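Local structure of probable acetyltransferases (Chromobacterium violaceum, 3PZJ) at residues Gly70-Glu75 against Ile79-Leu84; Cys156-Asp161 against Ala165-Ala170; Ala169-Phe174 against His196-Leu201. The protein probably transfers an acetyl group from acetyl-CoA to an acceptor as a member of the GNAT family, perhaps acting on N-terminal serine or alanine of proteins. All coordinates share one frame; numbering follows the deposited sequence. Where two conformers were deposited one is given.

Contact 1: Gly70-Glu75 against Ile79-Leu84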
loop_
_atom_site.group_PDB
_atom_site.type_symbol
_atom_site.label_atom_id
_atom_site.label_comp_id
_atom_site.label_asym_id
_atom_site.label_seq_id
_atom_site.Cartn_x
_atom_site.Cartn_y
_atom_site.Cartn_z
ATOM N N GLY A 70 8.725 11.260 15.203
ATOM C CA GLY A 70 8.976 11.635 16.570
ATOM C C GLY A 70 10.336 11.130 17.082
ATOM O O GLY A 70 11.007 10.303 16.475
ATOM N N PRO A 71 10.786 11.667 18.190
ATOM C CA PRO A 71 10.219 12.809 18.891
ATOM C C PRO A 71 10.447 14.096 18.124
ATOM O O PRO A 71 11.161 14.124 17.121
ATOM C CB PRO A 71 10.938 12.781 20.244
ATOM C CG PRO A 71 12.185 11.959 20.020
ATOM C CD PRO A 71 11.979 11.079 18.862
ATOM N N PHE A 72 9.759 15.131 18.557
ATOM C CA PHE A 72 9.778 16.428 17.887
ATOM C C PHE A 72 10.580 17.439 18.730
ATOM O O PHE A 72 10.408 17.525 19.937
ATOM C CB PHE A 72 8.350 16.842 17.608
ATOM C CG PHE A 72 7.642 15.908 16.682
ATOM C CD1 PHE A 72 7.791 16.026 15.295
ATOM C CD2 PHE A 72 6.887 14.857 17.177
ATOM C CE1 PHE A 72 7.116 15.128 14.415
ATOM C CE2 PHE A 72 6.269 13.942 16.326
ATOM C CZ PHE A 72 6.369 14.106 14.951
ATOM N N GLU A 73 11.499 18.148 18.092
ATOM C CA GLU A 73 12.424 18.985 18.855
ATOM C C GLU A 73 11.711 20.190 19.480
ATOM O O GLU A 73 12.265 20.801 20.376
ATOM C CB GLU A 73 13.585 19.487 17.979
ATOM C CG GLU A 73 13.252 20.731 17.164
ATOM C CD GLU A 73 14.300 21.056 16.089
ATOM O OE1 GLU A 73 13.942 21.101 14.858
ATOM O OE2 GLU A 73 15.485 21.239 16.475
ATOM N N ASP A 74 10.572 20.595 18.910
ATOM C CA ASP A 74 9.757 21.684 19.435
ATOM C C ASP A 74 8.386 21.708 18.769
ATOM O O ASP A 74 8.137 21.002 17.831
ATOM C CB ASP A 74 10.456 23.066 19.258
ATOM C CG ASP A 74 10.793 23.386 17.801
ATOM O OD1 ASP A 74 10.098 22.938 16.830
ATOM O OD2 ASP A 74 11.766 24.137 17.632
ATOM N N GLU A 75 7.518 22.574 19.259
ATOM C CA GLU A 75 6.191 22.751 18.717
ATOM C C GLU A 75 6.110 22.961 17.221
ATOM O O GLU A 75 5.259 22.347 16.553
ATOM C CB GLU A 75 5.525 23.970 19.331
ATOM C CG GLU A 75 4.156 23.729 19.685
ATOM C CD GLU A 75 3.693 24.790 20.652
ATOM O OE1 GLU A 75 3.490 25.913 20.179
ATOM O OE2 GLU A 75 3.554 24.486 21.853
ATOM N N ILE A 79 4.010 20.732 14.496
ATOM C CA ILE A 79 2.974 21.329 13.693
ATOM C C ILE A 79 3.303 21.150 12.235
ATOM O O ILE A 79 2.436 20.813 11.433
ATOM C CB ILE A 79 2.805 22.777 14.070
ATOM C CG1 ILE A 79 2.087 22.825 15.423
ATOM C CG2 ILE A 79 1.999 23.559 13.037
ATOM C CD1 ILE A 79 1.941 24.145 15.931
ATOM N N THR A 80 4.565 21.267 11.898
ATOM C CA THR A 80 4.999 21.081 10.521
ATOM C C THR A 80 4.699 19.639 10.048
ATOM O O THR A 80 4.033 19.449 9.023
ATOM C CB THR A 80 6.482 21.388 10.306
ATOM O OG1 THR A 80 6.751 22.777 10.588
ATOM C CG2 THR A 80 6.875 21.111 8.862
ATOM N N TRP A 81 5.104 18.657 10.860
ATOM C CA TRP A 81 4.793 17.222 10.621
ATOM C C TRP A 81 3.311 16.983 10.465
ATOM O O TRP A 81 2.866 16.288 9.535
ATOM C CB TRP A 81 5.409 16.311 11.732
ATOM C CG TRP A 81 5.042 14.927 11.525
ATOM C CD1 TRP A 81 5.567 14.044 10.618
ATOM C CD2 TRP A 81 4.002 14.263 12.169
ATOM N NE1 TRP A 81 4.919 12.837 10.717
ATOM C CE2 TRP A 81 3.932 12.959 11.631
ATOM C CE3 TRP A 81 3.084 14.645 13.147
ATOM C CZ2 TRP A 81 3.033 12.023 12.086
ATOM C CZ3 TRP A 81 2.156 13.713 13.576
ATOM C CH2 TRP A 81 2.146 12.407 13.039
ATOM N N LEU A 82 2.492 17.567 11.347
ATOM C CA LEU A 82 1.065 17.337 11.318
ATOM C C LEU A 82 0.499 17.830 10.078
ATOM O O LEU A 82 -0.247 17.111 9.425
ATOM C CB LEU A 82 0.263 18.099 12.428
ATOM C CG LEU A 82 -0.005 17.420 13.747
ATOM C CD1 LEU A 82 -0.720 18.400 14.629
ATOM C CD2 LEU A 82 -0.776 16.037 13.657
ATOM N N ALA A 83 0.842 19.080 9.742
ATOM C CA ALA A 83 0.351 19.740 8.553
ATOM C C ALA A 83 0.712 18.985 7.302
ATOM O O ALA A 83 -0.164 18.788 6.509
ATOM C CB ALA A 83 0.877 21.159 8.469
ATOM N N LEU A 84 1.969 18.581 7.103
ATOM C CA LEU A 84 2.359 17.783 5.930
ATOM C C LEU A 84 1.699 16.379 5.926
ATOM O O LEU A 84 1.385 15.818 4.846
ATOM C CB LEU A 84 3.886 17.625 5.854
ATOM C CG LEU A 84 4.706 18.899 5.714
ATOM C CD1 LEU A 84 6.214 18.672 5.770
ATOM C CD2 LEU A 84 4.303 19.599 4.404
#

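Contact 2: Cys156-Asp161 against Ala165-Ala170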
loop_
_atom_site.group_PDB
_atom_site.type_symbol
_atom_site.label_atom_id
_atom_site.label_comp_id
_atom_site.label_asym_id
_atom_site.label_seq_id
_atom_site.Cartn_x
_atom_site.Cartn_y
_atom_site.Cartn_z
ATOM N N CYS A 156 -10.531 -2.629 6.425
ATOM C CA CYS A 156 -9.926 -1.692 7.309
ATOM C C CYS A 156 -8.562 -2.252 7.817
ATOM O O CYS A 156 -8.732 -3.296 8.382
ATOM C CB CYS A 156 -10.811 -1.249 8.478
ATOM S SG CYS A 156 -12.149 -0.126 8.024
ATOM N N GLU A 157 -7.385 -1.737 7.534
ATOM C CA GLU A 157 -6.158 -2.335 7.984
ATOM C C GLU A 157 -5.730 -1.714 9.292
ATOM O O GLU A 157 -6.104 -0.620 9.610
ATOM C CB GLU A 157 -5.035 -2.100 6.991
ATOM C CG GLU A 157 -5.088 -2.938 5.855
ATOM C CD GLU A 157 -3.924 -2.759 4.923
ATOM O OE1 GLU A 157 -3.889 -3.500 3.985
ATOM O OE2 GLU A 157 -3.090 -1.911 5.126
ATOM N N TRP A 158 -4.904 -2.450 10.005
ATOM C CA TRP A 158 -4.118 -1.974 11.104
ATOM C C TRP A 158 -2.730 -2.526 10.856
ATOM O O TRP A 158 -2.576 -3.683 10.633
ATOM C CB TRP A 158 -4.671 -2.450 12.438
ATOM C CG TRP A 158 -3.944 -2.012 13.686
ATOM C CD1 TRP A 158 -2.703 -2.368 14.081
ATOM C CD2 TRP A 158 -4.451 -1.171 14.711
ATOM N NE1 TRP A 158 -2.398 -1.798 15.272
ATOM C CE2 TRP A 158 -3.460 -1.055 15.685
ATOM C CE3 TRP A 158 -5.651 -0.509 14.905
ATOM C CZ2 TRP A 158 -3.639 -0.309 16.825
ATOM C CZ3 TRP A 158 -5.807 0.235 16.026
ATOM C CH2 TRP A 158 -4.817 0.324 16.973
ATOM N N ARG A 159 -1.751 -1.647 10.870
ATOM C CA ARG A 159 -0.344 -2.038 10.635
ATOM C C ARG A 159 0.577 -1.568 11.791
ATOM O O ARG A 159 0.366 -0.522 12.404
ATOM C CB ARG A 159 0.221 -1.409 9.380
ATOM C CG ARG A 159 -0.373 -1.897 8.134
ATOM C CD ARG A 159 0.287 -1.324 6.860
ATOM N NE ARG A 159 -0.384 -1.912 5.711
ATOM C CZ ARG A 159 0.206 -2.232 4.570
ATOM N NH1 ARG A 159 -0.520 -2.710 3.572
ATOM N NH2 ARG A 159 1.479 -1.987 4.427
ATOM N N CYS A 160 1.602 -2.358 12.087
ATOM C CA CYS A 160 2.599 -1.955 13.111
ATOM C C CYS A 160 3.943 -2.575 12.917
ATOM O O CYS A 160 4.144 -3.518 12.198
ATOM C CB CYS A 160 2.078 -2.232 14.532
ATOM S SG CYS A 160 1.932 -3.938 14.952
ATOM N N ASP A 161 4.938 -1.947 13.521
ATOM C CA ASP A 161 6.282 -2.514 13.557
ATOM C C ASP A 161 6.178 -3.790 14.303
ATOM O O ASP A 161 5.504 -3.890 15.318
ATOM C CB ASP A 161 7.263 -1.506 14.195
ATOM C CG ASP A 161 8.722 -1.955 14.143
ATOM O OD1 ASP A 161 9.037 -3.081 14.631
ATOM O OD2 ASP A 161 9.544 -1.122 13.667
ATOM N N ALA A 165 4.894 -4.644 20.371
ATOM C CA ALA A 165 4.060 -5.656 20.972
ATOM C C ALA A 165 2.659 -5.152 21.343
ATOM O O ALA A 165 1.664 -5.863 21.185
ATOM C CB ALA A 165 4.815 -6.303 22.257
ATOM N N ALA A 166 2.598 -3.959 21.875
ATOM C CA ALA A 166 1.359 -3.416 22.427
ATOM C C ALA A 166 0.361 -3.137 21.268
ATOM O O ALA A 166 -0.820 -3.333 21.393
ATOM C CB ALA A 166 1.648 -2.131 23.186
ATOM N N SER A 167 0.875 -2.648 20.139
ATOM C CA SER A 167 0.008 -2.367 19.003
ATOM C C SER A 167 -0.573 -3.636 18.384
ATOM O O SER A 167 -1.765 -3.654 18.069
ATOM C CB SER A 167 0.707 -1.454 17.978
ATOM O OG SER A 167 -0.072 -1.249 16.820
ATOM N N ALA A 168 0.236 -4.673 18.223
ATOM C CA ALA A 168 -0.225 -5.953 17.754
ATOM C C ALA A 168 -1.326 -6.536 18.657
ATOM O O ALA A 168 -2.330 -7.048 18.184
ATOM C CB ALA A 168 0.945 -6.921 17.630
ATOM N N ALA A 169 -1.199 -6.342 19.951
ATOM C CA ALA A 169 -2.135 -6.955 20.896
ATOM C C ALA A 169 -3.404 -6.131 20.890
ATOM O O ALA A 169 -4.528 -6.680 20.942
ATOM C CB ALA A 169 -1.512 -7.024 22.321
ATOM N N ALA A 170 -3.243 -4.821 20.729
ATOM C CA ALA A 170 -4.390 -3.958 20.526
ATOM C C ALA A 170 -5.197 -4.337 19.286
ATOM O O ALA A 170 -6.392 -4.431 19.332
ATOM C CB ALA A 170 -3.964 -2.414 20.432
#

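Contact 3: Ala169-Phe174 against His196-Leu201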
loop_
_atom_site.group_PDB
_atom_site.type_symbol
_atom_site.label_atom_id
_atom_site.label_comp_id
_atom_site.label_asym_id
_atom_site.label_seq_id
_atom_site.Cartn_x
_atom_site.Cartn_y
_atom_site.Cartn_z
ATOM N N ALA A 169 -1.199 -6.342 19.951
ATOM C CA ALA A 169 -2.135 -6.955 20.896
ATOM C C ALA A 169 -3.404 -6.131 20.890
ATOM O O ALA A 169 -4.528 -6.680 20.942
ATOM C CB ALA A 169 -1.512 -7.024 22.321
ATOM N N ALA A 170 -3.243 -4.821 20.729
ATOM C CA ALA A 170 -4.390 -3.958 20.526
ATOM C C ALA A 170 -5.197 -4.337 19.286
ATOM O O ALA A 170 -6.392 -4.431 19.332
ATOM C CB ALA A 170 -3.964 -2.414 20.432
ATOM N N ALA A 171 -4.539 -4.467 18.163
ATOM C CA ALA A 171 -5.242 -4.904 16.960
ATOM C C ALA A 171 -6.067 -6.164 17.200
ATOM O O ALA A 171 -7.256 -6.260 16.876
ATOM C CB ALA A 171 -4.234 -5.098 15.780
ATOM N N ARG A 172 -5.432 -7.164 17.780
ATOM C CA ARG A 172 -6.148 -8.421 18.037
ATOM C C ARG A 172 -7.302 -8.234 19.028
ATOM O O ARG A 172 -8.365 -8.820 18.848
ATOM C CB ARG A 172 -5.159 -9.527 18.477
ATOM C CG ARG A 172 -4.330 -10.064 17.364
ATOM C CD ARG A 172 -3.205 -10.973 17.889
ATOM N NE ARG A 172 -2.293 -11.579 16.925
ATOM C CZ ARG A 172 -2.610 -12.556 16.069
ATOM N NH1 ARG A 172 -3.828 -13.048 15.991
ATOM N NH2 ARG A 172 -1.684 -13.071 15.310
ATOM N N ARG A 173 -7.108 -7.381 20.000
ATOM C CA ARG A 173 -8.092 -7.128 21.018
ATOM C C ARG A 173 -9.299 -6.467 20.364
ATOM O O ARG A 173 -10.381 -6.765 20.706
ATOM C CB ARG A 173 -7.469 -6.250 22.081
ATOM C CG ARG A 173 -8.311 -5.971 23.239
ATOM C CD ARG A 173 -7.557 -5.551 24.452
ATOM N NE ARG A 173 -6.620 -4.491 24.213
ATOM C CZ ARG A 173 -5.307 -4.601 24.395
ATOM N NH1 ARG A 173 -4.546 -3.571 24.186
ATOM N NH2 ARG A 173 -4.759 -5.734 24.819
ATOM N N PHE A 174 -9.057 -5.596 19.407
ATOM C CA PHE A 174 -10.133 -4.903 18.663
ATOM C C PHE A 174 -10.844 -5.777 17.656
ATOM O O PHE A 174 -11.892 -5.430 17.145
ATOM C CB PHE A 174 -9.587 -3.631 18.004
ATOM C CG PHE A 174 -9.102 -2.583 18.982
ATOM C CD1 PHE A 174 -9.724 -2.380 20.218
ATOM C CD2 PHE A 174 -7.982 -1.848 18.704
ATOM C CE1 PHE A 174 -9.245 -1.386 21.128
ATOM C CE2 PHE A 174 -7.494 -0.854 19.591
ATOM C CZ PHE A 174 -8.110 -0.635 20.809
ATOM N N HIS A 196 3.764 -5.880 10.580
ATOM C CA HIS A 196 2.620 -6.768 10.687
ATOM C C HIS A 196 1.393 -6.098 10.070
ATOM O O HIS A 196 1.124 -4.883 10.363
ATOM C CB HIS A 196 2.270 -7.042 12.168
ATOM C CG HIS A 196 3.262 -7.875 12.941
ATOM N ND1 HIS A 196 4.044 -8.863 12.386
ATOM C CD2 HIS A 196 3.517 -7.900 14.283
ATOM C CE1 HIS A 196 4.755 -9.449 13.350
ATOM N NE2 HIS A 196 4.466 -8.868 14.501
ATOM N N VAL A 197 0.631 -6.863 9.276
ATOM C CA VAL A 197 -0.626 -6.387 8.692
ATOM C C VAL A 197 -1.782 -7.169 9.250
ATOM O O VAL A 197 -1.776 -8.432 9.260
ATOM C CB VAL A 197 -0.628 -6.478 7.143
ATOM C CG1 VAL A 197 -1.982 -5.948 6.566
ATOM C CG2 VAL A 197 0.560 -5.714 6.548
ATOM N N PHE A 198 -2.755 -6.426 9.777
ATOM C CA PHE A 198 -3.972 -6.934 10.299
ATOM C C PHE A 198 -5.141 -6.305 9.517
ATOM O O PHE A 198 -4.990 -5.222 9.019
ATOM C CB PHE A 198 -4.167 -6.536 11.744
ATOM C CG PHE A 198 -3.087 -6.990 12.678
ATOM C CD1 PHE A 198 -3.257 -8.138 13.457
ATOM C CD2 PHE A 198 -1.944 -6.227 12.876
ATOM C CE1 PHE A 198 -2.260 -8.537 14.358
ATOM C CE2 PHE A 198 -0.975 -6.629 13.760
ATOM C CZ PHE A 198 -1.112 -7.809 14.466
ATOM N N SER A 199 -6.314 -6.930 9.511
ATOM C CA SER A 199 -7.461 -6.363 8.847
ATOM C C SER A 199 -8.770 -6.771 9.435
ATOM O O SER A 199 -8.883 -7.812 10.089
ATOM C CB SER A 199 -7.472 -6.704 7.347
ATOM O OG SER A 199 -7.885 -8.044 7.146
HETATM N N MSE A 200 -9.772 -5.931 9.180
HETATM C CA MSE A 200 -11.159 -6.184 9.545
HETATM C C MSE A 200 -12.041 -5.918 8.326
HETATM O O MSE A 200 -12.072 -4.809 7.795
HETATM C CB MSE A 200 -11.580 -5.290 10.712
HETATM C CG MSE A 200 -13.011 -4.784 10.619
HETATM SE SE MSE A 200 -13.980 -4.957 12.304
HETATM C CE MSE A 200 -13.679 -6.855 12.632
ATOM N N LEU A 201 -12.751 -6.952 7.890
ATOM C CA LEU A 201 -13.530 -6.921 6.701
ATOM C C LEU A 201 -14.928 -6.476 7.043
ATOM O O LEU A 201 -15.383 -6.605 8.200
ATOM C CB LEU A 201 -13.595 -8.303 6.104
ATOM C CG LEU A 201 -12.308 -9.012 5.711
ATOM C CD1 LEU A 201 -12.614 -10.213 4.846
ATOM C CD2 LEU A 201 -11.391 -8.027 4.918
#

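Contact 1: Gly70-Glu75 against Ile79-Leu84
Phe72 and Trp81 carry the apolar half of this contact. CE1 of Phe72 comes to 3.4 Å from CB of Trp81, while CZ of Phe72 sits over one face of the indole, 3.7 Å from CD2 of Trp81 and displaced toward its rim. The two side chains cross at about a right angle, and the Phe72 plane is inclined 45° to the five-membered ring of Trp81, an oblique pairing. Trp81 presents this face because its CG stands anti to the backbone N (chi1 177°), which places the indole beside Phe72. CA of Gly70 lies against one face of the Phe72 ring.

The polar half is a backbone bond of the first helical turn: Ile79 N donates to Glu75 O over 2.9 Å, with an N-H...O angle of 161°. The longer branch of Ile79 packs beside that oxygen, its CG1 3.4 Å from Glu75 O. Just before the helix, Asp74 is the N-cap, its OD1 accepting from the backbone N of Ala77.

The contact lies near the surface, where the loop after helix 46-58 enters helix 75-87. Trp64 and Phe78 meet Phe72 edge-to-face, Tyr69 packs on Trp81, and Glu75 touches helix 46-58.

Contact 2: Cys156-Asp161 against Ala165-Ala170
Trp158 reaches from the strand to Ser167 on the helix and meets it with the edge of its indole. Ser167 OG lies only 12° out of the ring plane and accepts the N-H of Trp158 NE1 at 2.8 Å, with an N-H...O angle of 153°. Both side chains extend toward the bond in the same way, CG of Trp158 and OG of Ser167 each standing anti to the backbone N. Farther round the indole, CZ2 of Trp158 approaches CB of Ala170 obliquely at 4.2 Å.

Cys160, two residues along and also directed at the helix, flanks the same hydroxyl. Its CB is 3.3 Å from Ser167 OG, roughly at right angles to the direction of the indole nitrogen, and its SG rests 4.1 Å from CB of Ala168. Three residues link strand 155-161 to helix 165-174, which turns back along the strand at 159°, axes 7.8 Å apart at closest approach, and packs on the central sheet of the GNAT fold.

On the other side of the strand, Arg159 NE pairs with Glu157 OE2 at 2.8 Å, and Arg155 gives Glu157 a second cationic partner. The chemistry is therefore divided: charges are paired away from the helix, whereas toward it a directed N-H...O bond to Ser167 OG, set among alanine and cysteine contacts, satisfies the indole nitrogen of a buried tryptophan and fixes the direction of its edge.

Contact 3: Ala169-Phe174 against His196-Leu201
The ring of Phe198 receives the methyl of Ala171 over one face and the side chain of Arg172 near its rim. CB of Ala171 stands 3.8 Å from the ring centroid and only 12° off the normal, a CH-pi contact over the face. It leans slightly to the CG end, 3.8 Å from Phe198 CG against 4.1 Å from Phe198 CE2. At the edge, in the ring plane, lies NE of Arg172, 4.0 Å from Phe198 CE1; CG of Arg172 approaches CE1 of Phe198 obliquely at a similar distance.

CE1 of Phe198 in turn lies over one face of the guanidinium. The two planes are 86° apart, so the groups meet almost perpendicularly and do not stack. An extended chain from CG to NE carries Arg172 past the rim of the ring, although the side chain sets out along the flank of the helix and only its far part nears the strand. Phe198 has its CG anti to the carbonyl carbon (chi1 -59°), which turns the ring toward the helix. A CH-pi contact holds the buried Ala171-Phe198 pair, and the exposed Arg172 borders it at the ring edge.

Helix 165-174 here lies across strands 155-161 and 191-201 of the mixed GNAT sheet, where strand 191-201 pairs antiparallel with both neighbours, 155-161 and 177-188. Trp158 also touches Ala171, Phe178 meets Phe198 edge-to-face, and Arg183 of the second subunit bonds to Ser199 OG.

Overall arrangement
From the N terminus, contact 1 comes first and is local: three residues separate its segments, and it closes the entry into helix 75-87 after the loop that follows helix 46-58. Contact 2 follows in series, its centre 23 Å from that of contact 1, and closes the short turn from strand 155-161 into helix 165-174. Contact 3 begins on that same helix and closes a longer loop that includes strand 177-188 before returning along strand 191-201. Contacts 2 and 3 are chained through Ala169 and Ala170, neither lying inside the other. Together they seat one helix on two neighbouring strands, themselves joined by backbone pairing, whereas contacts 1 and 3 lie on opposite sides of the chain's centre.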